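Local coordinates for hydrolase (Thermus thermophilus, PDB 1UFO), which is probably a serine-type hydrolase of the alpha/beta hydrolase fold, its natural substrate not established, at residues L8-L13 and A96-R101; G32-K37 and G67-S72; A48-L53 and V226-L231; H177-R182 and A189-T194. One frame throughout, in Å; residues are numbered along the deposited sequence.

Interactions 1, 3 and 4 each pack a helix against the same central sheet. Interaction 2 instead joins two loops that follow strands of that sheet. Interactions 3 and 4 are buried; 1 and 2 are partly buried. The two buried contacts meet directly, with Leu178 CD2 lying 3.9 Å from Gly227 N. Strand 52-56, which begins in segment 48-53, also carries Leu55, touched by Leu10 and Ala99 of interaction 1. Chemistry follows place. Interaction 1 is apolar packing under salt bridges internal to its helix. Interaction 2 relies on prolines, interaction 3 on leucines, a phenylalanine and an arginine, and interaction 4 on two histidines around Met191.

Interaction 1 of 4, residues L8-L13 and A96-R101; sequences LTLAGL and AEEAER
Glu98, whose stem packs on Leu10, is gripped through its carboxylate by two arginines of its own helix, 77-103. Arg101 NH1 gives OE2 of Glu98 a salt-bridged hydrogen bond of 2.6 Å, in the guanidinium plane, with an N-H...O angle of 154°. OE1 makes a second salt bridge, to Arg102. The backbone O of Glu97 lies 3.6 Å above the plane of the Arg101 guanidinium, over its centre. Below these charges, the contact between the two segments is apolar packing. Glu98 CG is anti to the backbone N (chi1 172°), which turns this methylene onto the hairpin. Glu98 CG meets Leu10 CD2 tightly at 3.3 Å and lies 4.0 Å from Ala11 N. The other methyl, Leu10 CD1, approaches Ala99 CB at 4.4 Å. With an alanine here instead of Glu98, both arginines would probably lose their carboxylate mate and Leu10 CD2 its methylene cover. Leu10 to Leu13 form a type I' turn, closed by Leu13 N to Leu10 O at 2.9 Å. Gly12 suits it, since a side chain would collide with the preceding carbonyl. Arg102 also bonds to Thr9 O, tying helix to strand. The turn links strands 3-10 and 13-20 into a hairpin at the edge of the sheet. Helix 77-103 packs against it, and both Leu10 and Ala99 reach Leu55 of strand 52-56.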
loop_
_atom_site.group_PDB
_atom_site.type_symbol
_atom_site.label_atom_id
_atom_site.label_comp_id
_atom_site.label_asym_id
_atom_site.label_seq_id
_atom_site.Cartn_x
_atom_site.Cartn_y
_atom_site.Cartn_z
ATOM N N LEU A 8 1.547 18.512 -25.830
ATOM C CA LEU A 8 0.296 18.410 -26.582
ATOM C C LEU A 8 -0.545 19.590 -26.192
ATOM O O LEU A 8 -0.211 20.305 -25.234
ATOM C CB LEU A 8 -0.464 17.180 -26.139
ATOM C CG LEU A 8 0.313 15.900 -26.248
ATOM C CD1 LEU A 8 -0.539 14.767 -25.735
ATOM C CD2 LEU A 8 0.654 15.653 -27.748
ATOM N N THR A 9 -1.630 19.791 -26.930
ATOM C CA THR A 9 -2.617 20.802 -26.603
ATOM C C THR A 9 -3.916 20.083 -26.318
ATOM O O THR A 9 -4.406 19.359 -27.175
ATOM C CB THR A 9 -2.835 21.829 -27.760
ATOM O OG1 THR A 9 -1.598 22.514 -28.003
ATOM C CG2 THR A 9 -3.947 22.877 -27.326
ATOM N N LEU A 10 -4.459 20.252 -25.077
ATOM C CA LEU A 10 -5.710 19.598 -24.694
ATOM C C LEU A 10 -6.553 20.621 -23.991
ATOM O O LEU A 10 -6.061 21.278 -23.099
ATOM C CB LEU A 10 -5.413 18.474 -23.734
ATOM C CG LEU A 10 -4.734 17.273 -24.354
ATOM C CD1 LEU A 10 -4.173 16.372 -23.194
ATOM C CD2 LEU A 10 -5.752 16.503 -25.138
ATOM N N ALA A 11 -7.787 20.797 -24.470
ATOM C CA ALA A 11 -8.735 21.737 -23.870
ATOM C C ALA A 11 -8.099 23.120 -23.827
ATOM O O ALA A 11 -8.328 23.947 -22.919
ATOM C CB ALA A 11 -9.079 21.234 -22.464
ATOM N N GLY A 12 -7.246 23.383 -24.808
ATOM C CA GLY A 12 -6.617 24.678 -24.879
ATOM C C GLY A 12 -5.420 24.939 -23.995
ATOM O O GLY A 12 -4.898 26.058 -23.989
ATOM N N LEU A 13 -4.972 23.934 -23.247
ATOM C CA LEU A 13 -3.812 24.055 -22.394
ATOM C C LEU A 13 -2.610 23.246 -22.924
ATOM O O LEU A 13 -2.822 22.222 -23.602
ATOM C CB LEU A 13 -4.151 23.509 -21.034
ATOM C CG LEU A 13 -5.145 24.417 -20.349
ATOM C CD1 LEU A 13 -6.017 23.521 -19.436
ATOM C CD2 LEU A 13 -4.386 25.536 -19.610
ATOM N N ALA A 96 -8.805 16.217 -18.856
ATOM C CA ALA A 96 -9.110 14.781 -18.725
ATOM C C ALA A 96 -10.170 14.359 -19.700
ATOM O O ALA A 96 -10.057 13.312 -20.322
ATOM C CB ALA A 96 -9.544 14.478 -17.246
ATOM N N GLU A 97 -11.254 15.136 -19.786
ATOM C CA GLU A 97 -12.332 14.771 -20.705
ATOM C C GLU A 97 -11.834 14.796 -22.155
ATOM O O GLU A 97 -12.206 13.882 -22.894
ATOM C CB GLU A 97 -13.576 15.666 -20.446
ATOM C CG GLU A 97 -14.121 15.358 -19.105
ATOM C CD GLU A 97 -15.252 16.304 -18.717
ATOM O OE1 GLU A 97 -15.324 17.464 -19.268
ATOM O OE2 GLU A 97 -16.012 15.888 -17.808
ATOM N N GLU A 98 -10.988 15.746 -22.548
ATOM C CA GLU A 98 -10.476 15.764 -23.902
ATOM C C GLU A 98 -9.504 14.557 -24.111
ATOM O O GLU A 98 -9.522 13.903 -25.175
ATOM C CB GLU A 98 -9.740 17.088 -24.216
ATOM C CG GLU A 98 -8.982 17.128 -25.578
ATOM C CD GLU A 98 -9.875 16.800 -26.754
ATOM O OE1 GLU A 98 -9.326 16.325 -27.806
ATOM O OE2 GLU A 98 -11.099 17.052 -26.601
ATOM N N ALA A 99 -8.690 14.246 -23.115
ATOM C CA ALA A 99 -7.723 13.175 -23.316
ATOM C C ALA A 99 -8.492 11.851 -23.524
ATOM O O ALA A 99 -8.143 11.004 -24.338
ATOM C CB ALA A 99 -6.805 13.076 -22.017
ATOM N N GLU A 100 -9.557 11.653 -22.762
ATOM C CA GLU A 100 -10.314 10.421 -22.886
ATOM C C GLU A 100 -10.934 10.320 -24.256
ATOM O O GLU A 100 -10.928 9.232 -24.839
ATOM C CB GLU A 100 -11.459 10.364 -21.872
ATOM C CG GLU A 100 -11.005 10.203 -20.484
ATOM C CD GLU A 100 -12.200 9.932 -19.608
ATOM O OE1 GLU A 100 -12.627 8.751 -19.493
ATOM O OE2 GLU A 100 -12.751 10.931 -19.108
ATOM N N ARG A 101 -11.484 11.424 -24.750
ATOM C CA ARG A 101 -12.116 11.410 -26.111
ATOM C C ARG A 101 -11.084 11.113 -27.165
ATOM O O ARG A 101 -11.326 10.347 -28.120
ATOM C CB ARG A 101 -12.747 12.775 -26.430
ATOM C CG ARG A 101 -14.141 12.927 -25.715
ATOM C CD ARG A 101 -14.889 14.162 -26.172
ATOM N NE ARG A 101 -14.018 15.318 -26.100
ATOM C CZ ARG A 101 -14.055 16.200 -25.101
ATOM N NH1 ARG A 101 -13.197 17.221 -25.107
ATOM N NH2 ARG A 101 -14.970 16.065 -24.138
#

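Interaction 2 of 4, residues G32-K37 and G67-S72; sequences GLQGSK and GPPPSS
Leu33 and Pro70 make the apolar part of the contact. Leu33 CD1 lies 4.3 Å from Pro70 CD, and both side chains also rest on Tyr77 and Val81 of helix 77-103. Leu33 CG is anti to the backbone N (chi1 -167°), and this directs the branched end toward the proline. The second packing pair is Gln34 with Pro69. The Gln34 chain bends at chi2 (-64°) and lays its flat amide end beside the proline ring, with Gln34 CD 4.0 Å from Pro69 CB. Gln34 CD is also 4.1 Å from Pro70 O. Backbone bonds shape the first loop. Gly35 N donates to Gly32 O at 2.9 Å and closes a type II turn. Gln34 sits at its third position with a positive phi of 65°, and its backbone N is hydrogen-bonded to His62 NE2. Past the turn, Ser36 OG caps the start of helix 37-42 by bonding to His39 N. In alpha/beta hydrolases the loop after the strand equivalent to 25-30 commonly contributes to the oxyanion hole. Segment 32-37 follows strand 25-30, a position consistent with that role. Leu33 lies near, without touching, the probable Ser113-His217-Asp183 catalytic triad.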
loop_
_atom_site.group_PDB
_atom_site.type_symbol
_atom_site.label_atom_id
_atom_site.label_comp_id
_atom_site.label_asym_id
_atom_site.label_seq_id
_atom_site.Cartn_x
_atom_site.Cartn_y
_atom_site.Cartn_z
ATOM N N GLY A 32 1.855 19.782 -6.917
ATOM C CA GLY A 32 1.483 20.503 -5.706
ATOM C C GLY A 32 1.927 21.951 -5.686
ATOM O O GLY A 32 2.477 22.421 -6.684
ATOM N N LEU A 33 1.696 22.623 -4.556
ATOM C CA LEU A 33 2.053 24.030 -4.456
ATOM C C LEU A 33 3.528 24.173 -4.624
ATOM O O LEU A 33 4.332 23.352 -4.114
ATOM C CB LEU A 33 1.569 24.542 -3.079
ATOM C CG LEU A 33 1.575 26.028 -2.954
ATOM C CD1 LEU A 33 0.589 26.649 -3.947
ATOM C CD2 LEU A 33 1.121 26.351 -1.526
ATOM N N GLN A 34 3.875 25.231 -5.371
ATOM C CA GLN A 34 5.244 25.559 -5.777
ATOM C C GLN A 34 5.891 24.526 -6.721
ATOM O O GLN A 34 7.090 24.610 -6.996
ATOM C CB GLN A 34 6.146 25.760 -4.568
ATOM C CG GLN A 34 5.498 26.535 -3.402
ATOM C CD GLN A 34 5.112 27.993 -3.695
ATOM O OE1 GLN A 34 4.391 28.598 -2.880
ATOM N NE2 GLN A 34 5.585 28.582 -4.833
ATOM N N GLY A 35 5.106 23.560 -7.219
ATOM C CA GLY A 35 5.662 22.562 -8.113
ATOM C C GLY A 35 5.402 22.886 -9.558
ATOM O O GLY A 35 5.141 24.059 -9.905
ATOM N N SER A 36 5.454 21.844 -10.423
ATOM C CA SER A 36 5.272 22.086 -11.850
ATOM C C SER A 36 4.948 20.748 -12.529
ATOM O O SER A 36 5.096 19.669 -11.890
ATOM C CB SER A 36 6.602 22.574 -12.455
ATOM O OG SER A 36 7.599 21.557 -12.299
ATOM N N LYS A 37 4.526 20.802 -13.794
ATOM C CA LYS A 37 4.206 19.594 -14.544
ATOM C C LYS A 37 5.434 18.696 -14.685
ATOM O O LYS A 37 5.322 17.491 -14.598
ATOM C CB LYS A 37 3.577 19.967 -15.912
ATOM C CG LYS A 37 4.494 20.739 -16.810
ATOM C CD LYS A 37 3.665 21.359 -17.940
ATOM C CE LYS A 37 4.514 22.083 -18.993
ATOM N NZ LYS A 37 5.420 23.198 -18.412
ATOM N N GLY A 67 3.321 34.081 -12.770
ATOM C CA GLY A 67 3.262 33.976 -11.302
ATOM C C GLY A 67 3.632 35.270 -10.586
ATOM O O GLY A 67 3.400 36.324 -11.113
ATOM N N PRO A 68 4.249 35.233 -9.400
ATOM C CA PRO A 68 4.644 34.044 -8.665
ATOM C C PRO A 68 3.439 33.355 -8.062
ATOM O O PRO A 68 2.287 33.827 -8.160
ATOM C CB PRO A 68 5.592 34.615 -7.599
ATOM C CG PRO A 68 4.965 35.874 -7.265
ATOM C CD PRO A 68 4.496 36.450 -8.595
ATOM N N PRO A 69 3.703 32.226 -7.442
ATOM C CA PRO A 69 2.643 31.470 -6.811
ATOM C C PRO A 69 2.338 32.213 -5.497
ATOM O O PRO A 69 2.963 33.225 -5.171
ATOM C CB PRO A 69 3.323 30.155 -6.503
ATOM C CG PRO A 69 4.393 30.062 -7.617
ATOM C CD PRO A 69 4.942 31.428 -7.517
ATOM N N PRO A 70 1.398 31.723 -4.751
ATOM C CA PRO A 70 0.995 32.286 -3.467
ATOM C C PRO A 70 2.216 32.218 -2.517
ATOM O O PRO A 70 2.946 31.238 -2.541
ATOM C CB PRO A 70 -0.102 31.319 -3.016
ATOM C CG PRO A 70 -0.726 30.841 -4.313
ATOM C CD PRO A 70 0.427 30.748 -5.276
ATOM N N SER A 71 2.409 33.246 -1.669
ATOM C CA SER A 71 3.527 33.216 -0.696
ATOM C C SER A 71 2.966 33.135 0.718
ATOM O O SER A 71 2.019 33.865 1.045
ATOM C CB SER A 71 4.413 34.462 -0.830
ATOM O OG SER A 71 3.565 35.563 -1.106
ATOM N N SER A 72 3.541 32.237 1.518
ATOM C CA SER A 72 3.082 31.980 2.871
ATOM C C SER A 72 3.146 33.202 3.753
ATOM O O SER A 72 2.523 33.198 4.795
ATOM C CB SER A 72 3.895 30.873 3.559
ATOM O OG SER A 72 5.189 31.353 3.885
#

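Interaction 3 of 4, residues A48-L53 and V226-L231; sequences AERGFL and VGLAFL
Leu228 reaches across from helix 221-236 and splits its two methyls between Phe52 and Arg50. Its CB points at the other segment but only starts the chain. With CG anti to the backbone N (chi1 179°), the fork reaches out from the helix to the two side chains. At the fork, CD1 turns to the phenylalanine. Leu228 CD1 lies 3.6 Å from Phe52 CE1 and 3.8 Å from Phe52 CD1, in an oblique approach to the ring. The second methyl turns to the arginine. Leu228 CD2 sits over one face of the guanidinium, near its centre, 3.7 Å from Arg50 CZ. The Arg50 chain bends twice, at chi2 and chi3, to bring this flat group over the methyl. Its charge is met by Glu232, which forms a salt bridge with NH1. Arg50 also packs on Arg50 of the second subunit, and the glutamate would probably ease the meeting of two like charges. Leu231, one turn further along the helix, completes the apolar patch. Leu231 CB lies 3.9 Å from Phe52 CZ, and Leu231 CD1 lies 4.1 Å from Phe52 CE2. Gly51 joins Arg50 to the strand, at backbone angles where a side chain would strike the preceding carbonyl. Gly51 N bonds to Ala48 O at 2.8 Å. The contact thus joins the start of strand 52-56 to helix 221-236, beside strand 25-30. Val226 and Ala229 of this helix pack on the same residues of the second subunit.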
loop_
_atom_site.group_PDB
_atom_site.type_symbol
_atom_site.label_atom_id
_atom_site.label_comp_id
_atom_site.label_asym_id
_atom_site.label_seq_id
_atom_site.Cartn_x
_atom_site.Cartn_y
_atom_site.Cartn_z
ATOM N N ALA A 48 5.296 5.181 -17.171
ATOM C CA ALA A 48 5.198 5.172 -18.640
ATOM C C ALA A 48 5.731 3.867 -19.183
ATOM O O ALA A 48 5.127 3.253 -20.114
ATOM C CB ALA A 48 5.897 6.385 -19.189
ATOM N N GLU A 49 6.813 3.376 -18.564
ATOM C CA GLU A 49 7.381 2.090 -19.024
ATOM C C GLU A 49 6.449 0.902 -18.884
ATOM O O GLU A 49 6.584 -0.141 -19.570
ATOM C CB GLU A 49 8.703 1.852 -18.258
ATOM C CG GLU A 49 9.730 2.869 -18.513
ATOM C CD GLU A 49 9.589 4.184 -17.751
ATOM O OE1 GLU A 49 8.638 4.374 -16.975
ATOM O OE2 GLU A 49 10.446 5.054 -17.943
ATOM N N ARG A 50 5.446 1.003 -18.005
ATOM C CA ARG A 50 4.471 -0.026 -17.750
ATOM C C ARG A 50 3.256 0.183 -18.669
ATOM O O ARG A 50 2.325 -0.625 -18.692
ATOM C CB ARG A 50 4.087 0.088 -16.274
ATOM C CG ARG A 50 3.427 -1.012 -15.608
ATOM C CD ARG A 50 4.421 -2.169 -15.412
ATOM N NE ARG A 50 5.371 -2.049 -14.310
ATOM C CZ ARG A 50 5.184 -2.471 -13.046
ATOM N NH1 ARG A 50 4.042 -3.041 -12.640
ATOM N NH2 ARG A 50 6.214 -2.442 -12.198
ATOM N N GLY A 51 3.233 1.293 -19.419
ATOM C CA GLY A 51 2.135 1.462 -20.359
ATOM C C GLY A 51 1.188 2.622 -20.044
ATOM O O GLY A 51 0.172 2.806 -20.737
ATOM N N PHE A 52 1.478 3.424 -19.028
ATOM C CA PHE A 52 0.604 4.590 -18.741
ATOM C C PHE A 52 1.061 5.820 -19.492
ATOM O O PHE A 52 2.249 6.203 -19.438
ATOM C CB PHE A 52 0.605 4.872 -17.213
ATOM C CG PHE A 52 -0.116 3.813 -16.443
ATOM C CD1 PHE A 52 0.495 2.602 -16.131
ATOM C CD2 PHE A 52 -1.463 4.018 -16.067
ATOM C CE1 PHE A 52 -0.235 1.608 -15.453
ATOM C CE2 PHE A 52 -2.168 3.048 -15.405
ATOM C CZ PHE A 52 -1.537 1.815 -15.092
ATOM N N LEU A 53 0.130 6.409 -20.282
ATOM C CA LEU A 53 0.431 7.646 -20.958
ATOM C C LEU A 53 0.230 8.741 -19.919
ATOM O O LEU A 53 -0.920 8.994 -19.482
ATOM C CB LEU A 53 -0.543 7.767 -22.175
ATOM C CG LEU A 53 -0.219 8.846 -23.196
ATOM C CD1 LEU A 53 -1.161 8.550 -24.400
ATOM C CD2 LEU A 53 -0.434 10.248 -22.642
ATOM N N VAL A 226 3.936 1.630 -5.117
ATOM C CA VAL A 226 2.671 1.091 -4.602
ATOM C C VAL A 226 1.466 1.674 -5.381
ATOM O O VAL A 226 0.479 1.007 -5.665
ATOM C CB VAL A 226 2.555 1.391 -3.089
ATOM C CG1 VAL A 226 1.173 1.070 -2.591
ATOM C CG2 VAL A 226 3.589 0.533 -2.369
ATOM N N GLY A 227 1.577 2.952 -5.754
ATOM C CA GLY A 227 0.492 3.580 -6.480
ATOM C C GLY A 227 0.334 2.926 -7.866
ATOM O O GLY A 227 -0.803 2.811 -8.324
ATOM N N LEU A 228 1.431 2.506 -8.485
ATOM C CA LEU A 228 1.364 1.878 -9.794
ATOM C C LEU A 228 0.653 0.510 -9.667
ATOM O O LEU A 228 -0.182 0.156 -10.497
ATOM C CB LEU A 228 2.790 1.713 -10.323
ATOM C CG LEU A 228 2.916 1.043 -11.698
ATOM C CD1 LEU A 228 2.219 1.885 -12.799
ATOM C CD2 LEU A 228 4.428 0.997 -11.968
ATOM N N ALA A 229 0.886 -0.186 -8.565
ATOM C CA ALA A 229 0.193 -1.484 -8.347
ATOM C C ALA A 229 -1.319 -1.250 -8.195
ATOM O O ALA A 229 -2.081 -2.005 -8.727
ATOM C CB ALA A 229 0.757 -2.178 -7.047
ATOM N N PHE A 230 -1.720 -0.215 -7.468
ATOM C CA PHE A 230 -3.125 0.091 -7.256
ATOM C C PHE A 230 -3.801 0.390 -8.582
ATOM O O PHE A 230 -4.889 -0.122 -8.814
ATOM C CB PHE A 230 -3.210 1.286 -6.297
ATOM C CG PHE A 230 -4.624 1.618 -5.846
ATOM C CD1 PHE A 230 -5.190 0.961 -4.719
ATOM C CD2 PHE A 230 -5.364 2.618 -6.476
ATOM C CE1 PHE A 230 -6.438 1.314 -4.257
ATOM C CE2 PHE A 230 -6.653 2.979 -5.983
ATOM C CZ PHE A 230 -7.201 2.320 -4.857
ATOM N N LEU A 231 -3.139 1.217 -9.408
ATOM C CA LEU A 231 -3.702 1.533 -10.762
ATOM C C LEU A 231 -3.782 0.260 -11.622
ATOM O O LEU A 231 -4.813 0.058 -12.251
ATOM C CB LEU A 231 -2.826 2.516 -11.509
ATOM C CG LEU A 231 -2.754 3.915 -10.860
ATOM C CD1 LEU A 231 -1.966 4.861 -11.788
ATOM C CD2 LEU A 231 -4.151 4.433 -10.516
#

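Interaction 4 of 4, residues H177-R182 and A189-T194; sequences HLHGSR and ARMEKT
The His179 imidazole has Met191 CB over one face, 3.6 Å above its plane and offset toward the rim. This is a CH-pi contact, with Met191 CB 4.0 Å from the His179 ring centroid and 26° off the normal. His179 NE2 is hydrogen-bonded to Val186 O. The His177 ring is approached obliquely. Met191 CG lies 3.5 Å from His177 ND1, and Thr194 CG2 lies 3.7 Å from His177 NE2. That NE2 is hydrogen-bonded to His120 NE2. Met191 is a selenomethionine and runs between the two histidines. Bends at chi2 and chi3 carry Met191 CE back to His179 CB, at 3.7 Å, while Met191 SE lies 5.2 Å from the His177 ring centroid. Strand 175-180, helix 188-198 and strand 207-212 form a beta-alpha-beta crossover of the alpha/beta hydrolase sheet. Here the first strand and the helix run nearly antiparallel, at 160°, with axes 9.7 Å apart. Thr194 OG1 donates to Arg190 O at 2.9 Å. The backbone N of Thr194 bonds to the same oxygen from the opposite face of its plane. OG1 also meets Gly139 N and Ser138 OG. A valine in place of Thr194 is likely to leave Gly139 N and Ser138 OG without this hydroxyl partner. His179 also touches residues of the probable Ser113-His217-Asp183 triad.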
loop_
_atom_site.group_PDB
_atom_site.type_symbol
_atom_site.label_atom_id
_atom_site.label_comp_id
_atom_site.label_asym_id
_atom_site.label_seq_id
_atom_site.Cartn_x
_atom_site.Cartn_y
_atom_site.Cartn_z
ATOM N N HIS A 177 -4.865 6.758 -0.745
ATOM C CA HIS A 177 -4.097 7.879 -0.179
ATOM C C HIS A 177 -2.732 7.282 0.203
ATOM O O HIS A 177 -2.652 6.230 0.843
ATOM C CB HIS A 177 -4.771 8.479 1.063
ATOM C CG HIS A 177 -5.497 9.744 0.808
ATOM N ND1 HIS A 177 -4.863 10.979 0.839
ATOM C CD2 HIS A 177 -6.796 10.005 0.449
ATOM C CE1 HIS A 177 -5.747 11.929 0.524
ATOM N NE2 HIS A 177 -6.915 11.352 0.274
ATOM N N LEU A 178 -1.645 7.935 -0.241
ATOM C CA LEU A 178 -0.293 7.456 0.068
ATOM C C LEU A 178 0.329 8.587 0.895
ATOM O O LEU A 178 0.267 9.768 0.499
ATOM C CB LEU A 178 0.545 7.243 -1.226
ATOM C CG LEU A 178 -0.172 6.235 -2.138
ATOM C CD1 LEU A 178 -0.967 6.945 -3.282
ATOM C CD2 LEU A 178 0.936 5.321 -2.779
ATOM N N HIS A 179 0.911 8.258 2.056
ATOM C CA HIS A 179 1.404 9.318 2.945
ATOM C C HIS A 179 2.631 8.884 3.724
ATOM O O HIS A 179 2.923 7.703 3.833
ATOM C CB HIS A 179 0.314 9.570 4.002
ATOM C CG HIS A 179 0.082 11.006 4.340
ATOM N ND1 HIS A 179 -0.766 11.805 3.582
ATOM C CD2 HIS A 179 0.569 11.806 5.334
ATOM C CE1 HIS A 179 -0.782 13.034 4.076
ATOM N NE2 HIS A 179 0.021 13.065 5.150
ATOM N N GLY A 180 3.339 9.896 4.237
ATOM C CA GLY A 180 4.511 9.620 5.087
ATOM C C GLY A 180 4.101 9.895 6.520
ATOM O O GLY A 180 3.459 10.894 6.835
ATOM N N SER A 181 4.508 9.033 7.446
ATOM C CA SER A 181 4.063 9.243 8.833
ATOM C C SER A 181 4.552 10.519 9.500
ATOM O O SER A 181 3.886 10.983 10.470
ATOM C CB SER A 181 4.463 8.028 9.692
ATOM O OG SER A 181 5.884 7.976 9.865
ATOM N N ARG A 182 5.692 11.032 9.050
ATOM C CA ARG A 182 6.282 12.244 9.633
ATOM C C ARG A 182 6.001 13.518 8.830
ATOM O O ARG A 182 6.690 14.556 8.950
ATOM C CB ARG A 182 7.772 12.049 9.789
ATOM C CG ARG A 182 8.094 10.872 10.706
ATOM C CD ARG A 182 7.863 11.172 12.188
ATOM N NE ARG A 182 8.869 12.127 12.649
ATOM C CZ ARG A 182 10.038 11.780 13.183
ATOM N NH1 ARG A 182 10.897 12.732 13.543
ATOM N NH2 ARG A 182 10.325 10.494 13.382
ATOM N N ALA A 189 -2.842 12.890 10.449
ATOM C CA ALA A 189 -4.213 12.884 10.915
ATOM C C ALA A 189 -5.216 13.506 9.922
ATOM O O ALA A 189 -6.376 13.111 9.952
ATOM C CB ALA A 189 -4.284 13.628 12.280
ATOM N N ARG A 190 -4.763 14.437 9.090
ATOM C CA ARG A 190 -5.683 15.054 8.077
ATOM C C ARG A 190 -6.042 13.988 7.025
ATOM O O ARG A 190 -7.157 13.967 6.467
ATOM C CB ARG A 190 -5.026 16.257 7.370
ATOM C CG ARG A 190 -4.737 17.383 8.397
ATOM C CD ARG A 190 -5.978 17.794 9.103
ATOM N NE ARG A 190 -6.604 18.825 8.345
ATOM C CZ ARG A 190 -7.666 19.491 8.729
ATOM N NH1 ARG A 190 -8.143 20.395 7.904
ATOM N NH2 ARG A 190 -8.204 19.298 9.924
HETATM N N MSE A 191 -5.075 13.156 6.637
HETATM C CA MSE A 191 -5.353 12.099 5.697
HETATM C C MSE A 191 -6.285 11.093 6.343
HETATM O O MSE A 191 -7.231 10.647 5.763
HETATM C CB MSE A 191 -4.048 11.419 5.283
HETATM C CG MSE A 191 -4.276 10.253 4.246
HETATM SE SE MSE A 191 -4.733 8.552 5.057
HETATM C CE MSE A 191 -2.955 8.176 5.138
ATOM N N GLU A 192 -6.068 10.799 7.631
ATOM C CA GLU A 192 -6.959 9.816 8.275
ATOM C C GLU A 192 -8.434 10.393 8.393
ATOM O O GLU A 192 -9.412 9.642 8.199
ATOM C CB GLU A 192 -6.360 9.500 9.677
ATOM C CG GLU A 192 -5.124 8.597 9.545
ATOM C CD GLU A 192 -4.265 8.432 10.870
ATOM O OE1 GLU A 192 -4.099 9.406 11.691
ATOM O OE2 GLU A 192 -3.702 7.337 11.095
ATOM N N LYS A 193 -8.513 11.692 8.658
ATOM C CA LYS A 193 -9.811 12.386 8.782
ATOM C C LYS A 193 -10.496 12.332 7.418
ATOM O O LYS A 193 -11.726 12.188 7.315
ATOM C CB LYS A 193 -9.586 13.824 9.160
ATOM C CG LYS A 193 -10.805 14.705 9.328
ATOM C CD LYS A 193 -10.242 16.079 9.503
ATOM C CE LYS A 193 -11.171 17.167 9.156
ATOM N NZ LYS A 193 -12.151 17.285 10.268
ATOM N N THR A 194 -9.676 12.422 6.358
ATOM C CA THR A 194 -10.303 12.311 5.023
ATOM C C THR A 194 -10.966 10.933 4.811
ATOM O O THR A 194 -12.125 10.780 4.375
ATOM C CB THR A 194 -9.199 12.518 3.949
ATOM O OG1 THR A 194 -8.720 13.841 4.059
ATOM C CG2 THR A 194 -9.721 12.332 2.518
#